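Local coordinates for transcriptional regulator, TetR family (Thermus thermophilus, PDB 3VPR), which represses transcription as a TetR-family regulator, probably by binding DNA through a helix-turn-helix motif, at residues A73-A78 / L130-E135; S153-M158 / E172-Y177; R7-A12 / E48-E53. One frame throughout, in Å; residues are numbered along the deposited sequence.

In the fold
Contact 3 lies in the predicted DNA-binding region, on the other side of the chain's centre from contacts 1 and 2, which both belong to the C-terminal region and touch the second subunit. Contacts 2 and 3 are buried and mainly apolar: aromatic and selenomethionine packing with one water bridge in contact 2, aliphatic side chains with a carboxylate at the border in contact 3. Contact 1 is partly buried and more polar, combining a proline–glycine approach with an arginine turned to backbone carbonyls. No helix serves two contacts, yet helix 47-70 runs from contact 3 to the linker gripped at contact 1, and helices 109-135 and 144-161 follow each other between contacts 1 and 2.

Contact 1: A73-A78 / L130-E135; sequences ADPKEA and LRRGVE
P75 sets its ring against the backbone of G133, with P75 CB 3.8 Å from G133 CA and the ring's CG a little farther from the same atom. Because G133 has no side chain, the proline meets bare helix backbone, and the CA atoms of P75 and G133 come within 5.2 Å of each other. Beside this apolar touch, R132 reaches across to the residues that precede the proline. Its CG lies anti to the carbonyl carbon (chi1 -74°), and a bend at chi3 (38°) turns the guanidinium toward the linker. R132 NH2 stands 2.9 Å from A73 O, which sits at the edge of the guanidinium near its plane. The same NH2 donates a hydrogen bond to V72 O, while NH1 makes a weak one to L70 O. One arginine thus gathers carbonyls where helix 47-70 ends and the chain turns into helix 75-92, and the negative end of the former helix would probably favour its positive charge.

The second shell fixes the start of helix 75-92. D74 is its N-cap: D74 OD1 accepts from K76 N at 3.1 Å, approached from above the carboxylate plane, and A78 N bonds to D74 O at 2.8 Å. P75, in the first turn, turns its ring to helix 109-135, and it also rests on Q136, in the loop that follows that helix. Beyond it, K76 O accepts from H178, and a backbone hydrogen bond joins G133 to F139. The arrangement is an N-capped helix start with proline in its first turn, packed against the closing turn of another helix in the all-helical C-terminal domain of a TetR-family regulator.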
ATOM      1  N   ALA A  73       2.262  21.013  20.772  1.00 50.80           N
ATOM      2  CA  ALA A  73       2.231  22.388  20.283  1.00 49.87           C
ATOM      3  C   ALA A  73       2.936  22.560  18.938  1.00 43.18           C
ATOM      4  O   ALA A  73       2.299  22.914  17.954  1.00 49.18           O
ATOM      5  CB  ALA A  73       2.848  23.323  21.326  1.00 46.12           C
ATOM      6  N   ASP A  74       4.243  22.319  18.903  1.00 42.65           N
ATOM      7  CA  ASP A  74       5.037  22.442  17.677  1.00 46.57           C
ATOM      8  C   ASP A  74       4.582  21.470  16.572  1.00 43.20           C
ATOM      9  O   ASP A  74       4.803  20.263  16.658  1.00 41.54           O
ATOM     10  CB  ASP A  74       6.524  22.222  18.005  1.00 45.46           C
ATOM     11  CG  ASP A  74       7.408  22.195  16.768  1.00 52.26           C
ATOM     12  OD1 ASP A  74       6.986  22.700  15.707  1.00 55.73           O
ATOM     13  OD2 ASP A  74       8.541  21.679  16.861  1.00 46.60           O
ATOM     14  N   PRO A  75       3.939  22.000  15.517  1.00 45.37           N
ATOM     15  CA  PRO A  75       3.443  21.203  14.383  1.00 44.67           C
ATOM     16  C   PRO A  75       4.466  20.224  13.803  1.00 38.72           C
ATOM     17  O   PRO A  75       4.099  19.143  13.353  1.00 36.71           O
ATOM     18  CB  PRO A  75       3.028  22.267  13.367  1.00 49.14           C
ATOM     19  CG  PRO A  75       2.612  23.424  14.245  1.00 45.28           C
ATOM     20  CD  PRO A  75       3.695  23.439  15.293  1.00 42.43           C
ATOM     21  N   LYS A  76       5.743  20.601  13.812  1.00 39.30           N
ATOM     22  CA  LYS A  76       6.789  19.727  13.286  1.00 41.22           C
ATOM     23  C   LYS A  76       6.989  18.513  14.175  1.00 44.42           C
ATOM     24  O   LYS A  76       7.171  17.393  13.690  1.00 48.78           O
ATOM     25  CB  LYS A  76       8.117  20.476  13.158  1.00 40.48           C
ATOM     26  CG  LYS A  76       8.113  21.621  12.149  1.00 56.28           C
ATOM     27  CD  LYS A  76       9.529  22.127  11.885  1.00 62.40           C
ATOM     28  CE  LYS A  76      10.224  22.554  13.176  1.00 78.20           C
ATOM     29  NZ  LYS A  76      11.677  22.854  12.974  1.00 86.80           N
ATOM     30  N   GLU A  77       6.963  18.749  15.480  1.00 46.59           N
ATOM     31  CA  GLU A  77       7.144  17.695  16.470  1.00 39.84           C
ATOM     32  C   GLU A  77       5.872  16.844  16.563  1.00 41.02           C
ATOM     33  O   GLU A  77       5.928  15.648  16.839  1.00 37.45           O
ATOM     34  CB  GLU A  77       7.470  18.332  17.822  1.00 48.32           C
ATOM     35  CG  GLU A  77       7.958  17.365  18.878  1.00 66.10           C
ATOM     36  CD  GLU A  77       9.155  16.559  18.415  1.00 75.59           C
ATOM     37  OE1 GLU A  77      10.059  17.143  17.783  1.00 67.22           O
ATOM     38  OE2 GLU A  77       9.195  15.341  18.694  1.00 84.70           O
ATOM     39  N   ALA A  78       4.726  17.474  16.324  1.00 37.08           N
ATOM     40  CA  ALA A  78       3.454  16.776  16.367  1.00 38.04           C
ATOM     41  C   ALA A  78       3.380  15.788  15.200  1.00 42.37           C
ATOM     42  O   ALA A  78       2.847  14.682  15.330  1.00 40.00           O
ATOM     43  CB  ALA A  78       2.308  17.780  16.276  1.00 31.03           C
ATOM     44  N   LEU A 130      -1.258  18.922   9.971  1.00 34.99           N
ATOM     45  CA  LEU A 130      -0.674  19.583   8.809  1.00 37.44           C
ATOM     46  C   LEU A 130      -1.306  20.952   8.588  1.00 38.65           C
ATOM     47  O   LEU A 130      -0.605  21.934   8.347  1.00 31.65           O
ATOM     48  CB  LEU A 130      -0.863  18.719   7.556  1.00 32.53           C
ATOM     49  CG  LEU A 130      -0.167  17.357   7.615  1.00 34.26           C
ATOM     50  CD1 LEU A 130      -0.593  16.492   6.425  1.00 38.22           C
ATOM     51  CD2 LEU A 130       1.341  17.565   7.636  1.00 41.25           C
ATOM     52  N   ARG A 131      -2.633  21.015   8.680  1.00 35.09           N
ATOM     53  CA  ARG A 131      -3.337  22.275   8.480  1.00 45.35           C
ATOM     54  C   ARG A 131      -2.885  23.334   9.491  1.00 51.44           C
ATOM     55  O   ARG A 131      -2.722  24.514   9.136  1.00 45.38           O
ATOM     56  CB  ARG A 131      -4.854  22.062   8.567  1.00 44.79           C
ATOM     57  CG  ARG A 131      -5.654  23.350   8.529  1.00 53.21           C
ATOM     58  CD  ARG A 131      -7.128  23.108   8.234  1.00 56.48           C
ATOM     59  NE  ARG A 131      -7.619  21.869   8.827  1.00 51.34           N
ATOM     60  CZ  ARG A 131      -7.812  20.742   8.148  1.00 48.78           C
ATOM     61  NH1 ARG A 131      -7.564  20.696   6.847  1.00 57.59           N
ATOM     62  NH2 ARG A 131      -8.229  19.656   8.774  1.00 50.84           N
ATOM     63  N   ARG A 132      -2.683  22.926  10.742  1.00 36.37           N
ATOM     64  CA  ARG A 132      -2.230  23.875  11.757  1.00 40.93           C
ATOM     65  C   ARG A 132      -0.852  24.386  11.364  1.00 37.81           C
ATOM     66  O   ARG A 132      -0.549  25.569  11.523  1.00 50.53           O
ATOM     67  CB  ARG A 132      -2.146  23.214  13.132  1.00 39.41           C
ATOM     68  CG  ARG A 132      -3.490  22.946  13.797  1.00 56.38           C
ATOM     69  CD  ARG A 132      -3.295  22.035  15.010  1.00 65.62           C
ATOM     70  NE  ARG A 132      -2.066  22.370  15.734  1.00 64.10           N
ATOM     71  CZ  ARG A 132      -1.473  21.575  16.624  1.00 65.85           C
ATOM     72  NH1 ARG A 132      -1.988  20.385  16.919  1.00 52.68           N
ATOM     73  NH2 ARG A 132      -0.346  21.965  17.206  1.00 69.47           N
ATOM     74  N   GLY A 133      -0.020  23.484  10.847  1.00 40.73           N
ATOM     75  CA  GLY A 133       1.319  23.857  10.431  1.00 34.69           C
ATOM     76  C   GLY A 133       1.281  24.909   9.343  1.00 36.59           C
ATOM     77  O   GLY A 133       2.062  25.864   9.362  1.00 39.72           O
ATOM     78  N   VAL A 134       0.376  24.736   8.384  1.00 40.69           N
ATOM     79  CA  VAL A 134       0.247  25.702   7.304  1.00 39.77           C
ATOM     80  C   VAL A 134      -0.321  27.017   7.848  1.00 37.34           C
ATOM     81  O   VAL A 134       0.120  28.098   7.472  1.00 40.06           O
ATOM     82  CB  VAL A 134      -0.666  25.164   6.177  1.00 39.54           C
ATOM     83  CG1 VAL A 134      -0.996  26.287   5.192  1.00 36.67           C
ATOM     84  CG2 VAL A 134       0.036  24.004   5.433  1.00 37.14           C
ATOM     85  N   GLU A 135      -1.298  26.920   8.740  1.00 42.86           N
ATOM     86  CA  GLU A 135      -1.917  28.107   9.321  1.00 47.66           C
ATOM     87  C   GLU A 135      -0.931  28.922  10.163  1.00 51.66           C
ATOM     88  O   GLU A 135      -0.865  30.143  10.045  1.00 52.37           O
ATOM     89  CB  GLU A 135      -3.129  27.693  10.158  1.00 50.21           C
ATOM     90  CG  GLU A 135      -4.164  26.920   9.340  1.00 51.31           C
ATOM     91  CD  GLU A 135      -5.360  26.466  10.150  1.00 52.23           C
ATOM     92  OE1 GLU A 135      -5.168  26.044  11.314  1.00 56.42           O
ATOM     93  OE2 GLU A 135      -6.492  26.513   9.612  1.00 51.76           O
TER

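Contact 2: S153-M158 / E172-Y177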
ATOM      1  N   SER A 153       0.675   7.004   3.148  1.00 33.15           N
ATOM      2  CA  SER A 153       1.190   6.046   2.177  1.00 33.42           C
ATOM      3  C   SER A 153       2.539   5.509   2.654  1.00 32.69           C
ATOM      4  O   SER A 153       2.799   4.311   2.581  1.00 30.62           O
ATOM      5  CB  SER A 153       1.348   6.695   0.793  1.00 32.82           C
ATOM      6  OG  SER A 153       0.086   7.095   0.277  1.00 34.98           O
HETATM    7  N   MSE A 154       3.403   6.387   3.150  1.00 32.51           N
HETATM    8  CA  MSE A 154       4.704   5.916   3.614  1.00 36.34           C
HETATM    9  C   MSE A 154       4.539   4.940   4.785  1.00 37.95           C
HETATM   10  O   MSE A 154       5.142   3.865   4.806  1.00 38.64           O
HETATM   11  CB  MSE A 154       5.591   7.095   4.031  1.00 35.93           C
HETATM   12  CG  MSE A 154       5.997   8.016   2.884  1.00 39.53           C
HETATM   13 SE   MSE A 154       6.933   9.613   3.485  1.00 53.19          SE
HETATM   14  CE  MSE A 154       5.477  10.845   3.577  1.00 51.27           C
ATOM     15  N   LEU A 155       3.707   5.317   5.748  1.00 34.27           N
ATOM     16  CA  LEU A 155       3.482   4.493   6.926  1.00 33.46           C
ATOM     17  C   LEU A 155       2.736   3.188   6.611  1.00 40.16           C
ATOM     18  O   LEU A 155       3.200   2.112   6.991  1.00 39.49           O
ATOM     19  CB  LEU A 155       2.713   5.295   7.979  1.00 35.18           C
ATOM     20  CG  LEU A 155       3.342   6.632   8.403  1.00 33.97           C
ATOM     21  CD1 LEU A 155       2.313   7.455   9.146  1.00 33.46           C
ATOM     22  CD2 LEU A 155       4.583   6.394   9.272  1.00 31.60           C
ATOM     23  N   ASN A 156       1.604   3.270   5.908  1.00 34.50           N
ATOM     24  CA  ASN A 156       0.830   2.061   5.601  1.00 38.68           C
ATOM     25  C   ASN A 156       1.477   1.104   4.604  1.00 43.17           C
ATOM     26  O   ASN A 156       1.330  -0.107   4.743  1.00 44.02           O
ATOM     27  CB  ASN A 156      -0.587   2.415   5.129  1.00 38.75           C
ATOM     28  CG  ASN A 156      -1.412   3.081   6.220  1.00 46.25           C
ATOM     29  OD1 ASN A 156      -1.109   2.929   7.399  1.00 39.58           O
ATOM     30  ND2 ASN A 156      -2.461   3.815   5.831  1.00 32.16           N
ATOM     31  N   TRP A 157       2.190   1.623   3.607  1.00 31.04           N
ATOM     32  CA  TRP A 157       2.846   0.735   2.652  1.00 41.01           C
ATOM     33  C   TRP A 157       3.831  -0.176   3.385  1.00 40.89           C
ATOM     34  O   TRP A 157       4.164  -1.245   2.888  1.00 57.71           O
ATOM     35  CB  TRP A 157       3.591   1.526   1.576  1.00 38.26           C
ATOM     36  CG  TRP A 157       4.111   0.676   0.426  1.00 54.53           C
ATOM     37  CD1 TRP A 157       5.405   0.600  -0.027  1.00 46.91           C
ATOM     38  CD2 TRP A 157       3.334  -0.145  -0.455  1.00 50.97           C
ATOM     39  NE1 TRP A 157       5.475  -0.212  -1.134  1.00 50.01           N
ATOM     40  CE2 TRP A 157       4.221  -0.683  -1.417  1.00 49.37           C
ATOM     41  CE3 TRP A 157       1.975  -0.479  -0.526  1.00 61.74           C
ATOM     42  CZ2 TRP A 157       3.789  -1.533  -2.442  1.00 58.18           C
ATOM     43  CZ3 TRP A 157       1.544  -1.326  -1.547  1.00 62.93           C
ATOM     44  CH2 TRP A 157       2.452  -1.844  -2.489  1.00 64.15           C
HETATM   45  N   MSE A 158       4.290   0.237   4.565  1.00 42.52           N
HETATM   46  CA  MSE A 158       5.215  -0.583   5.354  1.00 47.68           C
HETATM   47  C   MSE A 158       4.642  -1.985   5.612  1.00 50.19           C
HETATM   48  O   MSE A 158       5.389  -2.954   5.789  1.00 51.26           O
HETATM   49  CB  MSE A 158       5.521   0.078   6.703  1.00 44.70           C
HETATM   50  CG  MSE A 158       6.578   1.180   6.676  1.00 58.11           C
HETATM   51 SE   MSE A 158       6.945   1.912   8.465  1.00 67.62          SE
HETATM   52  CE  MSE A 158       8.027   0.471   9.157  1.00 54.82           C
ATOM     53  N   GLU A 172      12.126   3.864  13.682  1.00 44.42           N
ATOM     54  CA  GLU A 172      13.306   4.586  13.205  1.00 45.50           C
ATOM     55  C   GLU A 172      13.108   4.913  11.734  1.00 40.54           C
ATOM     56  O   GLU A 172      13.451   5.996  11.275  1.00 53.32           O
ATOM     57  CB  GLU A 172      14.577   3.759  13.419  1.00 52.25           C
ATOM     58  CG  GLU A 172      15.031   3.708  14.882  1.00 69.33           C
ATOM     59  CD  GLU A 172      15.459   5.072  15.420  1.00 82.12           C
ATOM     60  OE1 GLU A 172      16.536   5.561  15.017  1.00 89.03           O
ATOM     61  OE2 GLU A 172      14.719   5.661  16.243  1.00 84.49           O
ATOM     62  N   VAL A 173      12.547   3.964  11.000  1.00 41.99           N
ATOM     63  CA  VAL A 173      12.232   4.161   9.591  1.00 40.42           C
ATOM     64  C   VAL A 173      11.284   5.366   9.513  1.00 41.26           C
ATOM     65  O   VAL A 173      11.432   6.254   8.667  1.00 41.23           O
ATOM     66  CB  VAL A 173      11.483   2.938   9.025  1.00 42.18           C
ATOM     67  CG1 VAL A 173      10.983   3.239   7.618  1.00 41.41           C
ATOM     68  CG2 VAL A 173      12.390   1.718   9.044  1.00 39.57           C
ATOM     69  N   ALA A 174      10.306   5.388  10.411  1.00 38.62           N
ATOM     70  CA  ALA A 174       9.330   6.469  10.442  1.00 37.68           C
ATOM     71  C   ALA A 174      10.014   7.800  10.719  1.00 41.40           C
ATOM     72  O   ALA A 174       9.583   8.843  10.220  1.00 37.00           O
ATOM     73  CB  ALA A 174       8.283   6.189  11.502  1.00 35.65           C
ATOM     74  N   ARG A 175      11.088   7.766  11.505  1.00 35.66           N
ATOM     75  CA  ARG A 175      11.803   8.993  11.834  1.00 43.89           C
ATOM     76  C   ARG A 175      12.551   9.521  10.613  1.00 37.89           C
ATOM     77  O   ARG A 175      12.608  10.734  10.384  1.00 28.43           O
ATOM     78  CB  ARG A 175      12.778   8.762  12.992  1.00 41.44           C
ATOM     79  CG  ARG A 175      13.460  10.031  13.458  1.00 52.54           C
ATOM     80  CD  ARG A 175      14.116   9.836  14.811  1.00 64.24           C
ATOM     81  NE  ARG A 175      13.152   9.405  15.820  1.00 76.25           N
ATOM     82  CZ  ARG A 175      13.438   9.235  17.108  1.00 83.17           C
ATOM     83  NH1 ARG A 175      12.497   8.838  17.952  1.00 85.20           N
ATOM     84  NH2 ARG A 175      14.666   9.469  17.553  1.00 89.89           N
ATOM     85  N   ALA A 176      13.119   8.606   9.833  1.00 32.68           N
ATOM     86  CA  ALA A 176      13.835   8.992   8.623  1.00 41.74           C
ATOM     87  C   ALA A 176      12.826   9.543   7.613  1.00 39.13           C
ATOM     88  O   ALA A 176      13.132  10.480   6.876  1.00 44.16           O
ATOM     89  CB  ALA A 176      14.577   7.798   8.040  1.00 34.08           C
ATOM     90  N   TYR A 177      11.619   8.969   7.590  1.00 44.69           N
ATOM     91  CA  TYR A 177      10.575   9.446   6.678  1.00 28.84           C
ATOM     92  C   TYR A 177      10.149  10.855   7.086  1.00 31.14           C
ATOM     93  O   TYR A 177       9.874  11.713   6.236  1.00 33.96           O
ATOM     94  CB  TYR A 177       9.342   8.532   6.707  1.00 28.68           C
ATOM     95  CG  TYR A 177       9.463   7.250   5.912  1.00 31.34           C
ATOM     96  CD1 TYR A 177      10.315   7.156   4.813  1.00 38.91           C
ATOM     97  CD2 TYR A 177       8.667   6.155   6.215  1.00 38.64           C
ATOM     98  CE1 TYR A 177      10.361   6.001   4.038  1.00 38.03           C
ATOM     99  CE2 TYR A 177       8.703   4.999   5.447  1.00 42.03           C
ATOM    100  CZ  TYR A 177       9.548   4.929   4.358  1.00 39.03           C
ATOM    101  OH  TYR A 177       9.536   3.800   3.570  1.00 41.80           O
TER
HETATM  102  O   HOH W   1       6.948   2.577   3.211  1.00 31.90           O
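The segments bearing M154 and Y177 run nearly antiparallel, their axes 10.7 Å apart at closest approach and 154° between their directions. The CB of M154, a selenomethionine, lies over one face of the Y177 ring. It forms a CH-pi contact 4.2 Å from the Y177 ring centroid, 24° off the normal and displaced toward the rim, where M154 CB comes within 3.9 Å of Y177 CD2. With CG anti to the carbonyl carbon (chi1 -66°), the M154 chain slides past the tyrosine in the opposite sense and brings its SE 4.7 Å from the Y177 ring centroid, an oblique Met-aromatic contact.

The hydroxyl end of the tyrosine is tied back to the same residue through a water molecule, which donates to M154 O at 2.7 Å and is hydrogen-bonded to Y177 OH at 2.9 Å. A buried carbonyl and a phenol thus share one solvent molecule inside an otherwise apolar interface. Helices 144-161 and 170-183 are the last two of the chain, the pair that in TetR-family proteins commonly supplies the dimerisation bundle; consistent with this, Y177 also packs on R149 of the second subunit, and W157 on R160 of that subunit.

Two further pairs continue the interface. L155 CD2 meets A174 CB at 4.3 Å, and both residues also touch helix 75-92, L155 through M83 and H86, A174 through A87. M158, the other selenomethionine, bends at its last torsion and sets its terminal CE 4.2 Å from V173 CB, while V173 leans in turn on W161.

Contact 3: R7-A12 / E48-E53; sequences RILEEA and EEILYE
L9 divides its two methyls between I50 and E53 where helices 4-19 and 47-70 pass almost at right angles, the segment axes 10.0 Å apart and 86° between their directions. L9 and I50 are also the nearest residues by backbone, their CA atoms 6.7 Å apart. L9 CD2 presses on I50 CG2 at 3.8 Å. The other branch, L9 CD1, lies 3.8 Å from E53 OE1 and also near E53 CB, crossing at a slant a glutamate chain extended beyond its CG. A lysine in place of L9 would probably cost I50 CG2 one of its two methyl partners and bring a charged amine into the buried seam. One turn on, A12 adds its CB, 3.8 Å from the same I50 CG2. That branch stands anti to the backbone N of I50 (CG1 at chi1 -64°), which places it against both L9 CD2 and A12 CB.

L29 of helix 26-33 touches both A12 and I50, whereas F44 of helix 37-44 packs on L9 and E53. The crossing therefore forms part of the hydrophobic core behind the predicted helix-turn-helix. At its border E53 OE2 lies 2.5 Å from E49 OE2, consistent with one of the two acids being protonated, and R5 is only a weak, long ion-pair partner for E53. Methyl packing thus holds the helices together, and the glutamate contributes its CB and a carboxylate oxygen laid against a leucine methyl.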
ATOM      1  N   ARG A   7      -7.327 -14.158  23.829  1.00 35.50           N
ATOM      2  CA  ARG A   7      -6.451 -15.154  23.215  1.00 40.33           C
ATOM      3  C   ARG A   7      -7.033 -15.571  21.874  1.00 28.93           C
ATOM      4  O   ARG A   7      -6.314 -15.790  20.904  1.00 33.99           O
ATOM      5  CB  ARG A   7      -6.299 -16.384  24.130  1.00 35.20           C
ATOM      6  N   ILE A   8      -8.348 -15.679  21.823  1.00 30.40           N
ATOM      7  CA  ILE A   8      -8.989 -16.046  20.581  1.00 34.91           C
ATOM      8  C   ILE A   8      -8.694 -14.991  19.516  1.00 39.53           C
ATOM      9  O   ILE A   8      -8.394 -15.344  18.370  1.00 34.70           O
ATOM     10  CB  ILE A   8     -10.516 -16.190  20.761  1.00 39.20           C
ATOM     11  CG1 ILE A   8     -10.813 -17.335  21.738  1.00 35.50           C
ATOM     12  CG2 ILE A   8     -11.183 -16.430  19.406  1.00 37.28           C
ATOM     13  CD1 ILE A   8     -12.304 -17.566  22.033  1.00 36.10           C
ATOM     14  N   LEU A   9      -8.735 -13.705  19.881  1.00 32.98           N
ATOM     15  CA  LEU A   9      -8.506 -12.658  18.874  1.00 36.95           C
ATOM     16  C   LEU A   9      -7.060 -12.560  18.409  1.00 39.49           C
ATOM     17  O   LEU A   9      -6.810 -12.428  17.216  1.00 38.53           O
ATOM     18  CB  LEU A   9      -8.984 -11.293  19.372  1.00 31.89           C
ATOM     19  CG  LEU A   9     -10.497 -11.213  19.598  1.00 47.55           C
ATOM     20  CD1 LEU A   9     -10.879  -9.815  20.065  1.00 43.74           C
ATOM     21  CD2 LEU A   9     -11.231 -11.560  18.300  1.00 43.12           C
ATOM     22  N   GLU A  10      -6.114 -12.629  19.343  1.00 26.09           N
ATOM     23  CA  GLU A  10      -4.704 -12.567  18.981  1.00 38.91           C
ATOM     24  C   GLU A  10      -4.283 -13.804  18.177  1.00 27.86           C
ATOM     25  O   GLU A  10      -3.555 -13.696  17.200  1.00 37.54           O
ATOM     26  CB  GLU A  10      -3.828 -12.452  20.234  1.00 48.38           C
ATOM     27  CG  GLU A  10      -2.331 -12.591  19.938  1.00 71.57           C
ATOM     28  CD  GLU A  10      -1.447 -11.981  21.011  1.00 79.80           C
ATOM     29  OE1 GLU A  10      -1.740 -12.181  22.207  1.00 84.01           O
ATOM     30  OE2 GLU A  10      -0.452 -11.310  20.659  1.00 89.50           O
ATOM     31  N   GLU A  11      -4.758 -14.967  18.593  1.00 27.59           N
ATOM     32  CA  GLU A  11      -4.434 -16.215  17.912  1.00 41.54           C
ATOM     33  C   GLU A  11      -5.067 -16.290  16.540  1.00 38.37           C
ATOM     34  O   GLU A  11      -4.471 -16.823  15.608  1.00 41.68           O
ATOM     35  CB  GLU A  11      -4.885 -17.424  18.738  1.00 41.69           C
ATOM     36  CG  GLU A  11      -4.078 -17.636  20.019  1.00 65.57           C
ATOM     37  CD  GLU A  11      -2.605 -17.891  19.744  1.00 74.50           C
ATOM     38  OE1 GLU A  11      -2.293 -18.901  19.075  1.00 80.22           O
ATOM     39  OE2 GLU A  11      -1.761 -17.079  20.193  1.00 81.34           O
ATOM     40  N   ALA A  12      -6.286 -15.777  16.426  1.00 35.09           N
ATOM     41  CA  ALA A  12      -6.987 -15.763  15.148  1.00 31.14           C
ATOM     42  C   ALA A  12      -6.207 -14.832  14.227  1.00 41.15           C
ATOM     43  O   ALA A  12      -5.922 -15.169  13.080  1.00 31.41           O
ATOM     44  CB  ALA A  12      -8.410 -15.240  15.322  1.00 31.83           C
ATOM     45  N   GLU A  48     -16.955 -13.479  10.871  1.00 34.89           N
ATOM     46  CA  GLU A  48     -16.886 -12.091  10.430  1.00 37.58           C
ATOM     47  C   GLU A  48     -16.739 -11.143  11.620  1.00 30.67           C
ATOM     48  O   GLU A  48     -16.050 -10.133  11.530  1.00 29.40           O
ATOM     49  CB  GLU A  48     -18.147 -11.764   9.601  1.00 44.15           C
ATOM     50  CG  GLU A  48     -18.183 -10.386   8.939  1.00 41.23           C
ATOM     51  CD  GLU A  48     -18.605  -9.287   9.891  1.00 49.24           C
ATOM     52  OE1 GLU A  48     -19.245  -9.609  10.918  1.00 45.83           O
ATOM     53  OE2 GLU A  48     -18.310  -8.106   9.609  1.00 43.19           O
ATOM     54  N   GLU A  49     -17.383 -11.478  12.734  1.00 29.05           N
ATOM     55  CA  GLU A  49     -17.294 -10.647  13.928  1.00 35.06           C
ATOM     56  C   GLU A  49     -15.880 -10.698  14.495  1.00 32.80           C
ATOM     57  O   GLU A  49     -15.420  -9.711  15.070  1.00 38.45           O
ATOM     58  CB  GLU A  49     -18.300 -11.104  14.988  1.00 35.28           C
ATOM     59  CG  GLU A  49     -18.152 -10.424  16.352  1.00 32.49           C
ATOM     60  CD  GLU A  49     -18.540  -8.963  16.334  1.00 28.59           C
ATOM     61  OE1 GLU A  49     -19.335  -8.571  15.458  1.00 40.38           O
ATOM     62  OE2 GLU A  49     -18.076  -8.207  17.212  1.00 34.70           O
ATOM     63  N   ILE A  50     -15.192 -11.830  14.319  1.00 29.63           N
ATOM     64  CA  ILE A  50     -13.813 -11.983  14.816  1.00 29.05           C
ATOM     65  C   ILE A  50     -12.904 -11.071  13.993  1.00 35.48           C
ATOM     66  O   ILE A  50     -12.076 -10.334  14.542  1.00 33.77           O
ATOM     67  CB  ILE A  50     -13.316 -13.460  14.696  1.00 33.16           C
ATOM     68  CG1 ILE A  50     -14.159 -14.361  15.604  1.00 29.88           C
ATOM     69  CG2 ILE A  50     -11.830 -13.562  15.079  1.00 21.82           C
ATOM     70  CD1 ILE A  50     -13.724 -15.827  15.622  1.00 34.57           C
ATOM     71  N   LEU A  51     -13.079 -11.117  12.675  1.00 26.47           N
ATOM     72  CA  LEU A  51     -12.319 -10.269  11.766  1.00 34.05           C
ATOM     73  C   LEU A  51     -12.628  -8.805  12.081  1.00 31.14           C
ATOM     74  O   LEU A  51     -11.758  -7.945  12.055  1.00 35.80           O
ATOM     75  CB  LEU A  51     -12.716 -10.556  10.312  1.00 30.11           C
ATOM     76  CG  LEU A  51     -12.198  -9.515   9.312  1.00 32.48           C
ATOM     77  CD1 LEU A  51     -10.677  -9.493   9.360  1.00 43.03           C
ATOM     78  CD2 LEU A  51     -12.683  -9.831   7.906  1.00 41.81           C
ATOM     79  N   TYR A  52     -13.894  -8.528  12.359  1.00 38.34           N
ATOM     80  CA  TYR A  52     -14.316  -7.173  12.679  1.00 40.40           C
ATOM     81  C   TYR A  52     -13.628  -6.661  13.955  1.00 37.41           C
ATOM     82  O   TYR A  52     -13.080  -5.564  13.962  1.00 44.50           O
ATOM     83  CB  TYR A  52     -15.844  -7.135  12.830  1.00 32.12           C
ATOM     84  CG  TYR A  52     -16.374  -5.863  13.430  1.00 34.62           C
ATOM     85  CD1 TYR A  52     -16.182  -4.631  12.795  1.00 33.11           C
ATOM     86  CD2 TYR A  52     -17.042  -5.884  14.649  1.00 36.12           C
ATOM     87  CE1 TYR A  52     -16.638  -3.457  13.367  1.00 32.27           C
ATOM     88  CE2 TYR A  52     -17.504  -4.721  15.229  1.00 33.33           C
ATOM     89  CZ  TYR A  52     -17.300  -3.509  14.590  1.00 41.25           C
ATOM     90  OH  TYR A  52     -17.744  -2.353  15.190  1.00 48.10           O
ATOM     91  N   GLU A  53     -13.640  -7.460  15.019  1.00 32.88           N
ATOM     92  CA  GLU A  53     -13.016  -7.050  16.280  1.00 38.56           C
ATOM     93  C   GLU A  53     -11.494  -6.923  16.183  1.00 37.13           C
ATOM     94  O   GLU A  53     -10.895  -6.050  16.810  1.00 27.89           O
ATOM     95  CB  GLU A  53     -13.436  -7.995  17.411  1.00 32.63           C
ATOM     96  CG  GLU A  53     -14.819  -7.631  17.934  1.00 33.65           C
ATOM     97  CD  GLU A  53     -15.304  -8.506  19.057  1.00 33.00           C
ATOM     98  OE1 GLU A  53     -14.556  -8.704  20.038  1.00 41.19           O
ATOM     99  OE2 GLU A  53     -16.453  -8.985  18.959  1.00 32.79           O
TER